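Local coordinates for protein LEC-6 (Caenorhabditis elegans, PDB 3VV1) that binds galactose-containing glycans as a galectin, with a preference for saccharides that carry fucose, at residues G45-S56 with Q106-N117. Residues are numbered along the deposited sequence; the frame is centred on the assembly and turned at random.
Sequences GARLRLVLLPTS and QNKIYTLEFVSN
Arg47 reaches across to Val115 and Glu113 on the outer face of two antiparallel strands, 46-54 and 110-117. Its chain runs straight to CD and then bends (chi3 -59°), which lays the guanidinium over Val115 CG2, 3.4 Å from Arg47 CZ. Arg47 NH1 makes a salt bridge to Glu113 OE1 (2.9 Å), met from above the carboxylate plane, the two planar groups turned 51° apart. Arg49 lies alongside Glu113, CG to CG 3.8 Å, and its CD also packs on Thr111 CG2. On the other face, Leu48 and Phe114 run alongside each other into the interior, Leu48 CD2 lying 3.9 Å from Phe114 CD1, while Leu50 CD1 meets that ring at its edge. The Leu52 side chain runs across that of Leu112, bringing Leu52 CD1 to 3.7 Å from Leu112 CD2, and Pro54 CD abuts the edge of the Tyr110 ring. Paired backbone bonds join Leu48 to Phe114, Leu50 to Leu112 and Leu52 to Tyr110. A G1 beta bulge, with Gly45 and Ala46 set against the single residue Ser116, ends the ladder. At the opposite end, Asn107 ND2 donates to Ser56 OG (3.0 Å), and a water links Asn107 OD1 to Ser56 N. Leu48, Leu50 and Leu112 pack on strand 60-66 of the facing sheet, completing this part of the galectin beta-sandwich.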
# COMPACT_ATOMS: atom_id res chain seq x y z
N GLY A 45 -2.55 -11.66 -11.78
CA GLY A 45 -3.45 -12.08 -10.73
C GLY A 45 -3.83 -11.00 -9.76
O GLY A 45 -4.52 -11.30 -8.76
N ALA A 46 -3.45 -9.75 -10.04
CA ALA A 46 -3.86 -8.62 -9.15
C ALA A 46 -5.38 -8.60 -8.97
O ALA A 46 -6.14 -8.85 -9.96
CB ALA A 46 -3.39 -7.30 -9.77
N ARG A 47 -5.85 -8.24 -7.77
CA ARG A 47 -7.25 -8.16 -7.47
C ARG A 47 -7.53 -6.80 -6.83
O ARG A 47 -6.91 -6.50 -5.82
CB ARG A 47 -7.70 -9.29 -6.52
CG ARG A 47 -9.15 -9.20 -6.08
CD ARG A 47 -9.57 -10.34 -5.16
NE ARG A 47 -9.38 -11.63 -5.79
CZ ARG A 47 -10.38 -12.33 -6.32
NH1 ARG A 47 -11.66 -11.85 -6.26
NH2 ARG A 47 -10.10 -13.47 -6.91
N LEU A 48 -8.55 -6.10 -7.30
CA LEU A 48 -9.02 -4.89 -6.68
C LEU A 48 -10.43 -5.19 -6.14
O LEU A 48 -11.29 -5.61 -6.91
CB LEU A 48 -9.14 -3.79 -7.77
CG LEU A 48 -9.92 -2.51 -7.32
CD1 LEU A 48 -9.17 -1.79 -6.17
CD2 LEU A 48 -10.07 -1.59 -8.56
N ARG A 49 -10.65 -4.98 -4.84
CA ARG A 49 -11.94 -5.20 -4.21
C ARG A 49 -12.43 -3.86 -3.69
O ARG A 49 -11.72 -3.19 -2.88
CB ARG A 49 -11.83 -6.19 -3.05
CG ARG A 49 -13.19 -6.37 -2.36
CD ARG A 49 -13.29 -7.65 -1.50
NE ARG A 49 -12.10 -7.79 -0.69
CZ ARG A 49 -11.81 -7.01 0.36
NH1 ARG A 49 -12.68 -6.06 0.71
NH2 ARG A 49 -10.68 -7.16 1.02
N LEU A 50 -13.66 -3.49 -4.10
CA LEU A 50 -14.27 -2.23 -3.67
C LEU A 50 -15.56 -2.54 -2.98
O LEU A 50 -16.30 -3.42 -3.46
CB LEU A 50 -14.59 -1.42 -4.93
CG LEU A 50 -13.38 -1.01 -5.75
CD1 LEU A 50 -13.90 -0.39 -7.04
CD2 LEU A 50 -12.52 -0.01 -5.00
N VAL A 51 -15.84 -1.86 -1.87
CA VAL A 51 -17.22 -1.98 -1.32
C VAL A 51 -17.80 -0.60 -1.61
O VAL A 51 -17.20 0.42 -1.19
CB VAL A 51 -17.21 -2.27 0.18
CG1 VAL A 51 -18.67 -2.22 0.73
CG2 VAL A 51 -16.62 -3.68 0.40
N LEU A 52 -18.89 -0.59 -2.34
CA LEU A 52 -19.42 0.66 -2.93
C LEU A 52 -20.91 0.81 -2.71
O LEU A 52 -21.63 -0.17 -2.53
CB LEU A 52 -19.21 0.65 -4.47
CG LEU A 52 -17.93 0.36 -5.15
CD1 LEU A 52 -18.14 0.21 -6.63
CD2 LEU A 52 -17.02 1.57 -4.81
N LEU A 53 -21.36 2.05 -2.68
CA LEU A 53 -22.79 2.37 -2.60
C LEU A 53 -23.08 3.38 -3.72
O LEU A 53 -22.68 4.54 -3.61
CB LEU A 53 -23.09 3.01 -1.21
CG LEU A 53 -24.47 3.63 -0.97
CD1 LEU A 53 -25.48 2.57 -0.69
CD2 LEU A 53 -24.46 4.53 0.29
N PRO A 54 -23.73 2.96 -4.82
CA PRO A 54 -24.06 3.92 -5.86
C PRO A 54 -25.03 4.93 -5.26
O PRO A 54 -25.89 4.54 -4.44
CB PRO A 54 -24.77 3.06 -6.94
CG PRO A 54 -24.30 1.66 -6.67
CD PRO A 54 -24.24 1.60 -5.16
N THR A 55 -24.91 6.21 -5.63
CA THR A 55 -25.77 7.27 -5.03
C THR A 55 -26.64 7.89 -6.12
O THR A 55 -26.45 7.60 -7.31
CB THR A 55 -24.94 8.40 -4.38
OG1 THR A 55 -24.27 9.12 -5.43
CG2 THR A 55 -23.93 7.86 -3.33
N SER A 56 -27.62 8.70 -5.70
CA SER A 56 -28.46 9.43 -6.62
C SER A 56 -27.84 10.79 -7.00
O SER A 56 -28.48 11.61 -7.63
CB SER A 56 -29.89 9.53 -6.02
OG SER A 56 -30.27 8.22 -5.49
N GLN A 106 -29.19 1.88 -7.17
CA GLN A 106 -28.77 3.01 -6.32
C GLN A 106 -29.17 2.74 -4.88
O GLN A 106 -30.23 2.12 -4.61
CB GLN A 106 -29.25 4.38 -6.89
CG GLN A 106 -28.41 4.77 -8.16
CD GLN A 106 -29.13 5.73 -9.08
OE1 GLN A 106 -30.27 5.47 -9.47
NE2 GLN A 106 -28.48 6.83 -9.44
N ASN A 107 -28.31 3.19 -3.96
CA ASN A 107 -28.59 3.13 -2.51
C ASN A 107 -28.59 1.67 -1.95
O ASN A 107 -29.15 1.43 -0.89
CB ASN A 107 -29.87 3.94 -2.18
CG ASN A 107 -29.75 5.40 -2.68
OD1 ASN A 107 -28.83 6.10 -2.25
ND2 ASN A 107 -30.63 5.84 -3.62
N LYS A 108 -27.97 0.74 -2.68
CA LYS A 108 -27.64 -0.61 -2.12
C LYS A 108 -26.12 -0.79 -2.09
O LYS A 108 -25.42 -0.08 -2.76
CB LYS A 108 -28.34 -1.75 -2.93
CG LYS A 108 -29.88 -1.73 -3.00
CD LYS A 108 -30.44 -1.78 -1.60
CE LYS A 108 -31.93 -2.11 -1.55
NZ LYS A 108 -32.43 -2.19 -0.12
N ILE A 109 -25.62 -1.69 -1.24
CA ILE A 109 -24.20 -1.88 -1.06
C ILE A 109 -23.74 -3.06 -1.92
O ILE A 109 -24.41 -4.11 -1.95
CB ILE A 109 -23.85 -2.17 0.42
CG1 ILE A 109 -24.39 -1.07 1.33
CG2 ILE A 109 -22.33 -2.30 0.57
CD1 ILE A 109 -24.47 -1.41 2.80
N TYR A 110 -22.59 -2.90 -2.58
CA TYR A 110 -22.05 -3.98 -3.43
C TYR A 110 -20.57 -4.14 -3.16
O TYR A 110 -19.82 -3.15 -2.99
CB TYR A 110 -22.20 -3.62 -4.94
CG TYR A 110 -23.67 -3.53 -5.29
CD1 TYR A 110 -24.37 -4.64 -5.66
CD2 TYR A 110 -24.37 -2.30 -5.20
CE1 TYR A 110 -25.72 -4.61 -5.91
CE2 TYR A 110 -25.71 -2.24 -5.45
CZ TYR A 110 -26.41 -3.40 -5.78
OH TYR A 110 -27.76 -3.35 -6.04
N THR A 111 -20.12 -5.39 -3.22
CA THR A 111 -18.73 -5.70 -3.28
C THR A 111 -18.37 -5.99 -4.73
O THR A 111 -18.89 -6.93 -5.34
CB THR A 111 -18.39 -6.88 -2.37
OG1 THR A 111 -18.60 -6.51 -1.00
CG2 THR A 111 -16.90 -7.31 -2.57
N LEU A 112 -17.53 -5.14 -5.28
CA LEU A 112 -17.15 -5.22 -6.74
C LEU A 112 -15.69 -5.53 -6.83
O LEU A 112 -14.86 -4.85 -6.21
CB LEU A 112 -17.45 -3.85 -7.40
CG LEU A 112 -16.95 -3.66 -8.84
CD1 LEU A 112 -17.74 -4.62 -9.72
CD2 LEU A 112 -17.18 -2.17 -9.29
N GLU A 113 -15.39 -6.61 -7.52
CA GLU A 113 -13.97 -7.02 -7.63
C GLU A 113 -13.56 -7.14 -9.07
O GLU A 113 -14.32 -7.62 -9.90
CB GLU A 113 -13.77 -8.34 -6.92
CG GLU A 113 -14.15 -8.26 -5.47
CD GLU A 113 -14.08 -9.64 -4.84
OE1 GLU A 113 -12.95 -10.05 -4.41
OE2 GLU A 113 -15.16 -10.35 -4.83
N PHE A 114 -12.32 -6.74 -9.35
CA PHE A 114 -11.70 -6.92 -10.65
C PHE A 114 -10.47 -7.82 -10.40
O PHE A 114 -9.70 -7.61 -9.45
CB PHE A 114 -11.18 -5.57 -11.16
CG PHE A 114 -12.28 -4.52 -11.36
CD1 PHE A 114 -12.76 -3.77 -10.29
CD2 PHE A 114 -12.90 -4.37 -12.62
CE1 PHE A 114 -13.83 -2.83 -10.47
CE2 PHE A 114 -13.92 -3.41 -12.83
CZ PHE A 114 -14.37 -2.64 -11.73
N VAL A 115 -10.25 -8.77 -11.31
CA VAL A 115 -9.11 -9.71 -11.17
C VAL A 115 -8.45 -9.77 -12.53
O VAL A 115 -9.12 -10.08 -13.53
CB VAL A 115 -9.53 -11.13 -10.76
CG1 VAL A 115 -8.25 -11.99 -10.49
CG2 VAL A 115 -10.41 -11.06 -9.52
N SER A 116 -7.16 -9.47 -12.61
CA SER A 116 -6.48 -9.40 -13.92
C SER A 116 -5.45 -10.46 -14.09
O SER A 116 -4.51 -10.55 -13.31
CB SER A 116 -5.72 -8.08 -13.99
OG SER A 116 -5.09 -8.01 -15.25
N ASN A 117 -5.61 -11.26 -15.13
CA ASN A 117 -4.64 -12.31 -15.42
C ASN A 117 -4.76 -12.77 -16.85
O ASN A 117 -5.92 -12.94 -17.35
CB ASN A 117 -4.83 -13.50 -14.56
CG ASN A 117 -3.50 -14.20 -14.25
OD1 ASN A 117 -2.47 -14.11 -14.98
ND2 ASN A 117 -3.52 -14.83 -13.10
O HOH W 1 -28.17 8.58 -2.86